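Local coordinates for protein glutathione transferase o1 (PDB 3RBT) that belongs to the omega class of glutathione transferases, which generally transfer glutathione and reduce dehydroascorbate, though its own activity may be low, at residues A[35-41]-A[74-78]; A[134-138]-A[185-189]; A[152-156]-A[204-208]. One frame throughout, in Å; residues are numbered along the deposited sequence.

Contact 1: residues A[35-41]-A[74-78]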
ATOM      1  N   ASN A  35       3.100  -3.352 -20.140  1.00 20.60           N
ATOM      2  CA  ASN A  35       2.555  -3.423 -18.770  1.00 19.78           C
ATOM      3  C   ASN A  35       2.730  -2.076 -18.070  1.00 18.45           C
ATOM      4  O   ASN A  35       3.854  -1.591 -17.942  1.00 17.96           O
ATOM      5  CB  ASN A  35       3.201  -4.541 -17.946  1.00 19.32           C
ATOM      6  CG  ASN A  35       2.669  -4.599 -16.517  1.00 19.48           C
ATOM      7  OD1 ASN A  35       3.292  -4.067 -15.589  1.00 19.44           O
ATOM      8  ND2 ASN A  35       1.514  -5.238 -16.334  1.00 16.21           N
ATOM      9  N   PRO A  36       1.616  -1.470 -17.636  1.00 18.01           N
ATOM     10  CA  PRO A  36       1.615  -0.139 -17.008  1.00 17.18           C
ATOM     11  C   PRO A  36       2.336  -0.068 -15.648  1.00 16.63           C
ATOM     12  O   PRO A  36       2.855   0.987 -15.299  1.00 16.29           O
ATOM     13  CB  PRO A  36       0.121   0.166 -16.836  1.00 17.28           C
ATOM     14  CG  PRO A  36      -0.540  -1.201 -16.733  1.00 17.03           C
ATOM     15  CD  PRO A  36       0.259  -2.054 -17.699  1.00 18.49           C
ATOM     16  N   TYR A  37       2.355  -1.165 -14.888  1.00 16.21           N
ATOM     17  CA  TYR A  37       3.102  -1.219 -13.619  1.00 15.38           C
ATOM     18  C   TYR A  37       4.609  -1.153 -13.857  1.00 15.84           C
ATOM     19  O   TYR A  37       5.345  -0.507 -13.090  1.00 15.61           O
ATOM     20  CB  TYR A  37       2.726  -2.461 -12.812  1.00 15.90           C
ATOM     21  CG  TYR A  37       1.292  -2.435 -12.298  1.00 15.89           C
ATOM     22  CD1 TYR A  37       0.945  -1.682 -11.171  1.00 15.58           C
ATOM     23  CD2 TYR A  37       0.282  -3.138 -12.968  1.00 16.03           C
ATOM     24  CE1 TYR A  37      -0.385  -1.646 -10.702  1.00 16.86           C
ATOM     25  CE2 TYR A  37      -1.043  -3.117 -12.504  1.00 17.08           C
ATOM     26  CZ  TYR A  37      -1.365  -2.369 -11.377  1.00 16.50           C
ATOM     27  OH  TYR A  37      -2.664  -2.347 -10.941  1.00 19.19           O
ATOM     28  N   GLY A  38       5.064  -1.793 -14.939  1.00 16.02           N
ATOM     29  CA  GLY A  38       6.441  -1.646 -15.398  1.00 15.93           C
ATOM     30  C   GLY A  38       6.718  -0.258 -15.956  1.00 15.73           C
ATOM     31  O   GLY A  38       7.787   0.294 -15.732  1.00 15.81           O
ATOM     32  N   HIS A  39       5.755   0.296 -16.691  1.00 16.12           N
ATOM     33  CA  HIS A  39       5.839   1.663 -17.240  1.00 16.33           C
ATOM     34  C   HIS A  39       6.117   2.670 -16.110  1.00 16.30           C
ATOM     35  O   HIS A  39       7.008   3.520 -16.225  1.00 17.00           O
ATOM     36  CB  HIS A  39       4.536   2.006 -17.969  1.00 16.26           C
ATOM     37  CG  HIS A  39       4.597   3.248 -18.814  1.00 16.36           C
ATOM     38  ND1 HIS A  39       3.588   3.595 -19.688  1.00 15.57           N
ATOM     39  CD2 HIS A  39       5.543   4.215 -18.929  1.00 15.75           C
ATOM     40  CE1 HIS A  39       3.898   4.732 -20.287  1.00 17.24           C
ATOM     41  NE2 HIS A  39       5.082   5.125 -19.849  1.00 16.93           N
ATOM     42  N   ARG A  40       5.360   2.542 -15.024  1.00 15.77           N
ATOM     43  CA  ARG A  40       5.597   3.243 -13.762  1.00 16.00           C
ATOM     44  C   ARG A  40       7.042   3.237 -13.294  1.00 15.69           C
ATOM     45  O   ARG A  40       7.612   4.287 -12.991  1.00 15.88           O
ATOM     46  CB  ARG A  40       4.787   2.576 -12.655  1.00 16.07           C
ATOM     47  CG  ARG A  40       3.550   3.271 -12.267  1.00 17.25           C
ATOM     48  CD  ARG A  40       3.009   2.649 -10.982  1.00 18.19           C
ATOM     49  NE  ARG A  40       1.774   3.321 -10.605  1.00 17.59           N
ATOM     50  CZ  ARG A  40       0.901   2.881  -9.714  1.00 16.50           C
ATOM     51  NH1 ARG A  40       1.105   1.739  -9.075  1.00 15.56           N
ATOM     52  NH2 ARG A  40      -0.182   3.604  -9.473  1.00 18.77           N
ATOM     53  N   VAL A  41       7.608   2.037 -13.183  1.00 15.37           N
ATOM     54  CA  VAL A  41       8.970   1.876 -12.717  1.00 15.49           C
ATOM     55  C   VAL A  41       9.969   2.429 -13.742  1.00 16.18           C
ATOM     56  O   VAL A  41      10.974   3.025 -13.360  1.00 17.11           O
ATOM     57  CB  VAL A  41       9.285   0.401 -12.353  1.00 15.30           C
ATOM     58  CG1 VAL A  41      10.723   0.269 -11.850  1.00 14.67           C
ATOM     59  CG2 VAL A  41       8.300  -0.105 -11.283  1.00 14.43           C
ATOM     60  N   LYS A  74       4.588 -12.004  -9.919  1.00 25.59           N
ATOM     61  CA  LYS A  74       4.319 -10.582  -9.794  1.00 24.27           C
ATOM     62  C   LYS A  74       5.165  -9.810 -10.788  1.00 23.00           C
ATOM     63  O   LYS A  74       6.285 -10.223 -11.118  1.00 22.93           O
ATOM     64  CB  LYS A  74       4.580 -10.101  -8.368  1.00 24.44           C
ATOM     65  CG  LYS A  74       3.969 -11.005  -7.303  1.00 27.97           C
ATOM     66  CD  LYS A  74       3.813 -10.310  -5.970  1.00 32.32           C
ATOM     67  CE  LYS A  74       2.392  -9.781  -5.811  1.00 34.55           C
ATOM     68  NZ  LYS A  74       2.149  -9.321  -4.420  1.00 37.01           N
ATOM     69  N   ILE A  75       4.607  -8.709 -11.290  1.00 21.67           N
ATOM     70  CA  ILE A  75       5.298  -7.864 -12.269  1.00 20.98           C
ATOM     71  C   ILE A  75       5.062  -6.387 -11.971  1.00 19.50           C
ATOM     72  O   ILE A  75       4.004  -6.027 -11.446  1.00 19.73           O
ATOM     73  CB  ILE A  75       4.904  -8.178 -13.751  1.00 21.52           C
ATOM     74  CG1 ILE A  75       3.402  -7.958 -13.988  1.00 21.51           C
ATOM     75  CG2 ILE A  75       5.380  -9.595 -14.172  1.00 22.99           C
ATOM     76  CD1 ILE A  75       3.008  -8.030 -15.453  1.00 23.50           C
ATOM     77  N   PRO A  76       6.053  -5.532 -12.277  1.00 18.69           N
ATOM     78  CA  PRO A  76       7.383  -5.907 -12.775  1.00 18.74           C
ATOM     79  C   PRO A  76       8.255  -6.383 -11.623  1.00 18.78           C
ATOM     80  O   PRO A  76       7.797  -6.417 -10.481  1.00 18.64           O
ATOM     81  CB  PRO A  76       7.923  -4.583 -13.314  1.00 18.26           C
ATOM     82  CG  PRO A  76       7.339  -3.575 -12.378  1.00 18.02           C
ATOM     83  CD  PRO A  76       5.924  -4.070 -12.149  1.00 17.73           C
ATOM     84  N   VAL A  77       9.496  -6.753 -11.922  1.00 19.41           N
ATOM     85  CA  VAL A  77      10.471  -7.068 -10.888  1.00 19.66           C
ATOM     86  C   VAL A  77      11.702  -6.191 -11.090  1.00 20.31           C
ATOM     87  O   VAL A  77      12.239  -6.103 -12.199  1.00 20.70           O
ATOM     88  CB  VAL A  77      10.925  -8.542 -10.932  1.00 20.68           C
ATOM     89  CG1 VAL A  77      11.988  -8.803  -9.856  1.00 20.46           C
ATOM     90  CG2 VAL A  77       9.744  -9.490 -10.761  1.00 20.02           C
ATOM     91  N   LEU A  78      12.138  -5.531 -10.024  1.00 19.93           N
ATOM     92  CA  LEU A  78      13.389  -4.810 -10.072  1.00 20.42           C
ATOM     93  C   LEU A  78      14.427  -5.626  -9.318  1.00 21.02           C
ATOM     94  O   LEU A  78      14.269  -5.899  -8.114  1.00 20.64           O
ATOM     95  CB  LEU A  78      13.245  -3.397  -9.476  1.00 19.70           C
ATOM     96  CG  LEU A  78      14.495  -2.501  -9.481  1.00 21.42           C
ATOM     97  CD1 LEU A  78      14.821  -1.957 -10.877  1.00 21.37           C
ATOM     98  CD2 LEU A  78      14.356  -1.350  -8.488  1.00 20.78           C
TER
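Packing carries this contact: no hydrogen bond crosses between 35-41 and 74-78. Pro76, preceded by a cis peptide bond, presents its ring to the first turns of helix 36-47. Pro76 CD touches Tyr37 CB at 3.6 Å, while Pro76 CG lies 3.7 Å from Gly38 CA and 3.8 Å from Val41 CG2. Gly38 has no side chain, so the proline ring packs directly on its backbone; Gly38 CA and Pro76 CA, 5.1 Å apart, are the nearest CA pair of the two segments. The side chain of Ile75 reaches back so that Ile75 CD1 rests 3.3 Å from Asn35 ND2.

Polar bonds act beside this packing. Asn35 holds the N-cap position, its OD1 accepting from Gly38 N at 3.0 Å, and its ND2 donates to the carbonyls of Ser241 and Gly243 in the C-terminal tail. Backbone bonding between Ile75 and Tyr244 ties the other segment to the same tail.

A helix N-terminus facing a cis-proline loop is the hallmark of the thioredoxin fold. In glutathione transferases this corner borders the glutathione site, and Asn35 appears to occupy the position of the catalytic cysteine usual in omega-class enzymes.

Contact 2: residues A[134-138]-A[185-189]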
ATOM      1  N   LEU A 134      -8.739  -1.547 -16.722  1.00 32.70           N
ATOM      2  CA  LEU A 134      -8.445  -2.959 -16.908  1.00 33.62           C
ATOM      3  C   LEU A 134      -9.619  -3.702 -17.562  1.00 35.28           C
ATOM      4  O   LEU A 134      -9.437  -4.425 -18.543  1.00 35.81           O
ATOM      5  CB  LEU A 134      -8.108  -3.585 -15.552  1.00 33.52           C
ATOM      6  CG  LEU A 134      -7.450  -4.960 -15.440  1.00 34.82           C
ATOM      7  CD1 LEU A 134      -6.068  -4.962 -16.059  1.00 34.41           C
ATOM      8  CD2 LEU A 134      -7.356  -5.352 -13.964  1.00 35.84           C
ATOM      9  N   GLU A 135     -10.813  -3.512 -17.006  1.00 35.91           N
ATOM     10  CA  GLU A 135     -12.038  -4.103 -17.530  1.00 37.78           C
ATOM     11  C   GLU A 135     -12.354  -3.573 -18.933  1.00 38.47           C
ATOM     12  O   GLU A 135     -12.807  -4.321 -19.805  1.00 39.34           O
ATOM     13  CB  GLU A 135     -13.198  -3.805 -16.576  1.00 38.53           C
ATOM     14  CG  GLU A 135     -14.560  -4.331 -17.022  1.00 41.32           C
ATOM     15  CD  GLU A 135     -15.671  -3.987 -16.039  1.00 43.24           C
ATOM     16  OE1 GLU A 135     -16.852  -4.056 -16.426  1.00 46.48           O
ATOM     17  OE2 GLU A 135     -15.364  -3.640 -14.876  1.00 43.19           O
ATOM     18  N   CYS A 136     -12.106  -2.278 -19.127  1.00 37.69           N
ATOM     19  CA  CYS A 136     -12.351  -1.605 -20.393  1.00 38.37           C
ATOM     20  C   CYS A 136     -11.558  -2.244 -21.529  1.00 38.44           C
ATOM     21  O   CYS A 136     -12.130  -2.617 -22.549  1.00 39.40           O
ATOM     22  CB  CYS A 136     -12.006  -0.114 -20.277  1.00 37.72           C
ATOM     23  SG  CYS A 136     -12.435   0.886 -21.721  1.00 38.45           S
ATOM     24  N   PHE A 137     -10.247  -2.386 -21.334  1.00 37.10           N
ATOM     25  CA  PHE A 137      -9.357  -2.861 -22.396  1.00 37.31           C
ATOM     26  C   PHE A 137      -9.512  -4.362 -22.619  1.00 38.41           C
ATOM     27  O   PHE A 137      -9.041  -4.905 -23.623  1.00 39.05           O
ATOM     28  CB  PHE A 137      -7.895  -2.505 -22.095  1.00 35.46           C
ATOM     29  CG  PHE A 137      -7.647  -1.030 -21.874  1.00 34.11           C
ATOM     30  CD1 PHE A 137      -8.575  -0.068 -22.288  1.00 34.44           C
ATOM     31  CD2 PHE A 137      -6.468  -0.603 -21.281  1.00 31.12           C
ATOM     32  CE1 PHE A 137      -8.338   1.286 -22.090  1.00 33.27           C
ATOM     33  CE2 PHE A 137      -6.218   0.743 -21.078  1.00 31.03           C
ATOM     34  CZ  PHE A 137      -7.157   1.695 -21.479  1.00 32.59           C
ATOM     35  N   ASP A 138     -10.187  -5.015 -21.678  1.00 38.68           N
ATOM     36  CA  ASP A 138     -10.415  -6.448 -21.714  1.00 39.93           C
ATOM     37  C   ASP A 138     -11.679  -6.785 -22.514  1.00 42.23           C
ATOM     38  O   ASP A 138     -11.816  -7.904 -23.010  1.00 42.98           O
ATOM     39  CB  ASP A 138     -10.541  -6.983 -20.279  1.00 39.31           C
ATOM     40  CG  ASP A 138      -9.862  -8.331 -20.080  1.00 38.99           C
ATOM     41  OD1 ASP A 138      -8.885  -8.644 -20.794  1.00 37.14           O
ATOM     42  OD2 ASP A 138     -10.300  -9.076 -19.177  1.00 40.18           O
ATOM     43  N   ARG A 185      -2.561   5.700 -21.548  1.00 21.09           N
ATOM     44  CA  ARG A 185      -3.359   4.650 -22.179  1.00 22.01           C
ATOM     45  C   ARG A 185      -4.784   5.095 -22.498  1.00 23.16           C
ATOM     46  O   ARG A 185      -5.336   4.686 -23.512  1.00 23.79           O
ATOM     47  CB  ARG A 185      -3.370   3.381 -21.326  1.00 20.96           C
ATOM     48  CG  ARG A 185      -2.082   2.587 -21.458  1.00 20.63           C
ATOM     49  CD  ARG A 185      -1.860   1.604 -20.315  1.00 19.04           C
ATOM     50  NE  ARG A 185      -0.653   0.819 -20.571  1.00 19.90           N
ATOM     51  CZ  ARG A 185       0.591   1.270 -20.404  1.00 20.66           C
ATOM     52  NH1 ARG A 185       0.807   2.508 -19.974  1.00 19.96           N
ATOM     53  NH2 ARG A 185       1.628   0.485 -20.679  1.00 21.05           N
ATOM     54  N   LEU A 186      -5.356   5.953 -21.654  1.00 23.58           N
ATOM     55  CA  LEU A 186      -6.729   6.435 -21.858  1.00 25.09           C
ATOM     56  C   LEU A 186      -6.949   7.120 -23.201  1.00 26.50           C
ATOM     57  O   LEU A 186      -8.032   7.013 -23.775  1.00 26.98           O
ATOM     58  CB  LEU A 186      -7.178   7.356 -20.723  1.00 25.37           C
ATOM     59  CG  LEU A 186      -7.297   6.704 -19.344  1.00 25.68           C
ATOM     60  CD1 LEU A 186      -7.739   7.722 -18.297  1.00 27.27           C
ATOM     61  CD2 LEU A 186      -8.238   5.498 -19.370  1.00 28.18           C
ATOM     62  N   TYR A 187      -5.921   7.815 -23.697  1.00 26.48           N
ATOM     63  CA  TYR A 187      -5.994   8.488 -25.000  1.00 28.14           C
ATOM     64  C   TYR A 187      -6.379   7.539 -26.151  1.00 29.47           C
ATOM     65  O   TYR A 187      -6.888   7.989 -27.172  1.00 30.75           O
ATOM     66  CB  TYR A 187      -4.678   9.217 -25.329  1.00 27.92           C
ATOM     67  CG  TYR A 187      -4.339  10.393 -24.418  1.00 27.80           C
ATOM     68  CD1 TYR A 187      -4.986  11.624 -24.549  1.00 29.81           C
ATOM     69  CD2 TYR A 187      -3.349  10.278 -23.449  1.00 26.93           C
ATOM     70  CE1 TYR A 187      -4.662  12.705 -23.718  1.00 29.16           C
ATOM     71  CE2 TYR A 187      -3.017  11.344 -22.619  1.00 26.26           C
ATOM     72  CZ  TYR A 187      -3.678  12.548 -22.754  1.00 28.24           C
ATOM     73  OH  TYR A 187      -3.337  13.591 -21.928  1.00 27.74           O
ATOM     74  N   LEU A 188      -6.144   6.233 -25.986  1.00 29.39           N
ATOM     75  CA  LEU A 188      -6.547   5.255 -27.002  1.00 31.14           C
ATOM     76  C   LEU A 188      -8.059   5.327 -27.265  1.00 33.23           C
ATOM     77  O   LEU A 188      -8.517   5.007 -28.360  1.00 34.28           O
ATOM     78  CB  LEU A 188      -6.122   3.825 -26.624  1.00 29.97           C
ATOM     79  CG  LEU A 188      -6.829   3.041 -25.503  1.00 28.99           C
ATOM     80  CD1 LEU A 188      -8.130   2.408 -25.967  1.00 30.51           C
ATOM     81  CD2 LEU A 188      -5.924   1.960 -24.929  1.00 27.47           C
ATOM     82  N   LEU A 189      -8.810   5.763 -26.255  1.00 33.76           N
ATOM     83  CA  LEU A 189     -10.263   5.814 -26.319  1.00 36.66           C
ATOM     84  C   LEU A 189     -10.758   6.805 -27.371  1.00 38.89           C
ATOM     85  O   LEU A 189     -11.907   6.737 -27.795  1.00 40.66           O
ATOM     86  CB  LEU A 189     -10.853   6.164 -24.946  1.00 36.21           C
ATOM     87  CG  LEU A 189     -11.931   5.199 -24.447  1.00 38.11           C
ATOM     88  CD1 LEU A 189     -11.308   4.163 -23.529  1.00 37.35           C
ATOM     89  CD2 LEU A 189     -13.068   5.930 -23.736  1.00 40.33           C
TER
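Arg185 opens the second segment with a divided role. Its aliphatic base packs against helix 113-138, Arg185 CB lying 3.9 Å from Phe137 CE2, while the long side chain carries its charge away from the aromatic ring. The guanidinium is buried but well supplied with partners, among them the carbonyl of Met34 and the hydroxyl of Tyr234, so arginine can serve both apolar and polar surroundings here.

Leu186 starts with its CA-to-CB bond pointing away, yet the extended side chain brings Leu186 CD2 to 4.5 Å from Phe137 CZ, a looser touch. From this residue to Leu189 the chain makes a type I beta turn, closed by Leu189 N donating to Leu186 O at 2.9 Å. The Tyr187 side chain packs on Phe197 and Pro227 instead, and the turn sets Leu188 facing the other segment.

Leu188 makes a CH-pi contact: its CD2 stands over one face of the Phe137 ring, 3.9 Å from the centroid. Leu189 comes next, its CD1 near the plane of that ring at the edge, 4.4 Å from Phe137 CE1, and 3.9 Å from Cys136 SG. The small, weakly polar thiol of Cys136 fits this apolar niche without crowding the leucine.

Phe137, set among Arg185, Leu186, Leu188 and Leu189 with Tyr234 of helix 227-237 also against its ring, thus joins helix 113-138 to helix 174-186 and the turn 186-189. Such apolar packing between helices belongs to the interior of the all-helical C-terminal domain of glutathione transferases.

Contact 3: residues A[152-156]-A[204-208]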
ATOM      1  N   LEU A 152     -11.375  10.457 -12.170  1.00 33.66           N
ATOM      2  CA  LEU A 152     -10.907  11.685 -12.810  1.00 33.64           C
ATOM      3  C   LEU A 152     -11.473  12.954 -12.154  1.00 34.45           C
ATOM      4  O   LEU A 152     -10.785  13.974 -12.098  1.00 34.18           O
ATOM      5  CB  LEU A 152     -11.172  11.678 -14.324  1.00 34.27           C
ATOM      6  CG  LEU A 152     -10.394  10.684 -15.205  1.00 33.59           C
ATOM      7  CD1 LEU A 152     -10.831  10.794 -16.673  1.00 33.73           C
ATOM      8  CD2 LEU A 152      -8.879  10.853 -15.081  1.00 31.12           C
ATOM      9  N   GLU A 153     -12.707  12.887 -11.648  1.00 35.34           N
ATOM     10  CA  GLU A 153     -13.302  14.030 -10.935  1.00 36.53           C
ATOM     11  C   GLU A 153     -12.512  14.350  -9.661  1.00 35.23           C
ATOM     12  O   GLU A 153     -12.290  15.514  -9.339  1.00 35.79           O
ATOM     13  CB  GLU A 153     -14.794  13.807 -10.613  1.00 38.27           C
ATOM     14  CG  GLU A 153     -15.586  15.125 -10.416  1.00 42.27           C
ATOM     15  CD  GLU A 153     -17.084  14.930 -10.137  1.00 47.06           C
ATOM     16  OE1 GLU A 153     -17.918  15.541 -10.853  1.00 49.39           O
ATOM     17  OE2 GLU A 153     -17.434  14.179  -9.198  1.00 47.63           O
ATOM     18  N   ILE A 154     -12.093  13.306  -8.946  1.00 33.49           N
ATOM     19  CA  ILE A 154     -11.303  13.458  -7.721  1.00 32.22           C
ATOM     20  C   ILE A 154      -9.959  14.130  -8.025  1.00 30.83           C
ATOM     21  O   ILE A 154      -9.562  15.084  -7.353  1.00 30.65           O
ATOM     22  CB  ILE A 154     -11.104  12.084  -7.007  1.00 31.37           C
ATOM     23  CG1 ILE A 154     -12.417  11.635  -6.346  1.00 33.11           C
ATOM     24  CG2 ILE A 154      -9.971  12.143  -5.969  1.00 30.50           C
ATOM     25  CD1 ILE A 154     -12.512  10.131  -6.113  1.00 33.44           C
ATOM     26  N   PHE A 155      -9.279  13.639  -9.053  1.00 29.47           N
ATOM     27  CA  PHE A 155      -7.970  14.173  -9.429  1.00 28.66           C
ATOM     28  C   PHE A 155      -8.026  15.569 -10.048  1.00 29.91           C
ATOM     29  O   PHE A 155      -7.069  16.333  -9.933  1.00 30.18           O
ATOM     30  CB  PHE A 155      -7.211  13.173 -10.308  1.00 27.27           C
ATOM     31  CG  PHE A 155      -6.545  12.088  -9.518  1.00 24.88           C
ATOM     32  CD1 PHE A 155      -5.185  12.153  -9.243  1.00 23.47           C
ATOM     33  CD2 PHE A 155      -7.284  11.024  -9.003  1.00 25.09           C
ATOM     34  CE1 PHE A 155      -4.556  11.161  -8.487  1.00 20.98           C
ATOM     35  CE2 PHE A 155      -6.662  10.016  -8.238  1.00 23.65           C
ATOM     36  CZ  PHE A 155      -5.296  10.091  -7.984  1.00 20.93           C
ATOM     37  N   GLU A 156      -9.151  15.902 -10.678  1.00 31.11           N
ATOM     38  CA  GLU A 156      -9.369  17.244 -11.212  1.00 32.85           C
ATOM     39  C   GLU A 156      -9.467  18.242 -10.064  1.00 33.88           C
ATOM     40  O   GLU A 156      -8.795  19.276 -10.064  1.00 34.00           O
ATOM     41  CB  GLU A 156     -10.647  17.291 -12.064  1.00 33.94           C
ATOM     42  CG  GLU A 156     -11.097  18.700 -12.470  1.00 35.88           C
ATOM     43  CD  GLU A 156     -10.174  19.356 -13.478  1.00 36.09           C
ATOM     44  OE1 GLU A 156     -10.233  20.592 -13.607  1.00 38.15           O
ATOM     45  OE2 GLU A 156      -9.392  18.645 -14.146  1.00 35.34           O
ATOM     46  N   PHE A 204     -12.784  17.755 -17.333  1.00 40.72           N
ATOM     47  CA  PHE A 204     -11.625  17.895 -16.456  1.00 38.91           C
ATOM     48  C   PHE A 204     -10.565  18.772 -17.116  1.00 38.61           C
ATOM     49  O   PHE A 204      -9.570  18.255 -17.635  1.00 37.52           O
ATOM     50  CB  PHE A 204     -11.062  16.516 -16.104  1.00 36.75           C
ATOM     51  CG  PHE A 204     -12.124  15.476 -15.894  1.00 36.96           C
ATOM     52  CD1 PHE A 204     -12.916  15.494 -14.748  1.00 37.44           C
ATOM     53  CD2 PHE A 204     -12.357  14.498 -16.857  1.00 36.26           C
ATOM     54  CE1 PHE A 204     -13.914  14.548 -14.561  1.00 37.38           C
ATOM     55  CE2 PHE A 204     -13.351  13.550 -16.678  1.00 36.22           C
ATOM     56  CZ  PHE A 204     -14.130  13.573 -15.526  1.00 36.79           C
ATOM     57  N   PRO A 205     -10.778  20.103 -17.091  1.00 39.63           N
ATOM     58  CA  PRO A 205      -9.948  21.040 -17.853  1.00 39.93           C
ATOM     59  C   PRO A 205      -8.515  21.154 -17.343  1.00 38.09           C
ATOM     60  O   PRO A 205      -7.589  21.199 -18.149  1.00 37.75           O
ATOM     61  CB  PRO A 205     -10.699  22.374 -17.725  1.00 41.96           C
ATOM     62  CG  PRO A 205     -11.507  22.244 -16.492  1.00 42.09           C
ATOM     63  CD  PRO A 205     -11.864  20.793 -16.369  1.00 41.02           C
ATOM     64  N   ASN A 206      -8.333  21.185 -16.025  1.00 37.04           N
ATOM     65  CA  ASN A 206      -6.987  21.225 -15.440  1.00 35.43           C
ATOM     66  C   ASN A 206      -6.222  19.906 -15.624  1.00 33.09           C
ATOM     67  O   ASN A 206      -5.027  19.910 -15.930  1.00 32.42           O
ATOM     68  CB  ASN A 206      -7.046  21.640 -13.962  1.00 35.43           C
ATOM     69  CG  ASN A 206      -7.538  23.078 -13.777  1.00 37.75           C
ATOM     70  OD1 ASN A 206      -7.198  23.962 -14.559  1.00 38.75           O
ATOM     71  ND2 ASN A 206      -8.336  23.308 -12.736  1.00 37.29           N
ATOM     72  N   PHE A 207      -6.925  18.786 -15.463  1.00 31.74           N
ATOM     73  CA  PHE A 207      -6.333  17.459 -15.679  1.00 29.79           C
ATOM     74  C   PHE A 207      -5.920  17.291 -17.133  1.00 30.00           C
ATOM     75  O   PHE A 207      -4.817  16.831 -17.414  1.00 28.94           O
ATOM     76  CB  PHE A 207      -7.312  16.348 -15.278  1.00 29.14           C
ATOM     77  CG  PHE A 207      -6.646  15.035 -14.964  1.00 27.48           C
ATOM     78  CD1 PHE A 207      -6.078  14.812 -13.715  1.00 25.90           C
ATOM     79  CD2 PHE A 207      -6.586  14.025 -15.921  1.00 27.07           C
ATOM     80  CE1 PHE A 207      -5.458  13.600 -13.413  1.00 25.06           C
ATOM     81  CE2 PHE A 207      -5.971  12.807 -15.638  1.00 26.65           C
ATOM     82  CZ  PHE A 207      -5.404  12.592 -14.377  1.00 26.27           C
ATOM     83  N   ALA A 208      -6.808  17.696 -18.049  1.00 30.97           N
ATOM     84  CA  ALA A 208      -6.532  17.645 -19.478  1.00 31.77           C
ATOM     85  C   ALA A 208      -5.292  18.465 -19.812  1.00 32.05           C
ATOM     86  O   ALA A 208      -4.421  17.994 -20.536  1.00 31.66           O
ATOM     87  CB  ALA A 208      -7.742  18.149 -20.285  1.00 33.70           C
TER
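Glu156 supplies the acceptors that the start of helix 205-216 needs. Amides in the first turn of a helix have no carbonyl of their own helix behind them, and here two are met by one carboxylate: Asn206 N donates to Glu156 OE1 at 3.1 Å and Phe207 N to Glu156 OE2 at 2.8 Å. Pro205 suits the position before them, as it has no amide hydrogen to satisfy. Phe204 is at the N-cap position, and its carbonyl O accepts from Ala208 N at 2.8 Å. The side-chain amide of Asn206 reaches Thr160 OG1.

Apolar groups flank the buried acid. Leu152 CB lies over the face of the Phe204 ring, 3.7 Å from its centroid, as a CH-pi contact; Leu152 CD2 meets Phe207 CE2 at 3.5 Å, and Phe155 CB meets Phe207 CE1 at 3.6 Å.

Helix 145-162 thereby receives the start of helix 205-216, with Leu129 and Phe126 of helix 113-138 and Val179 and Val183 of helix 174-186 packed alongside.

Contact 1 belongs to the thioredoxin-like domain, contacts 2 and 3 to the helical domain. Arg185 bridges the first two, whose centres are 18 Å apart: Arg185 NH1 lies 3.0 Å from His39 ND1, a probable hydrogen bond between the domains. The segments of contacts 2 and 3 alternate along the chain, interlacing the helical bundle; their centres are also 18 Å apart and their nearest atoms about 5 Å. The centres of contacts 1 and 3 are about 25 Å apart, so contact 3 is the farther from contact 1, whose corner borders the glutathione site in related enzymes. Helix 174-186 links all three, since it abuts 35-41, runs into contact 2 and touches both segments of contact 3.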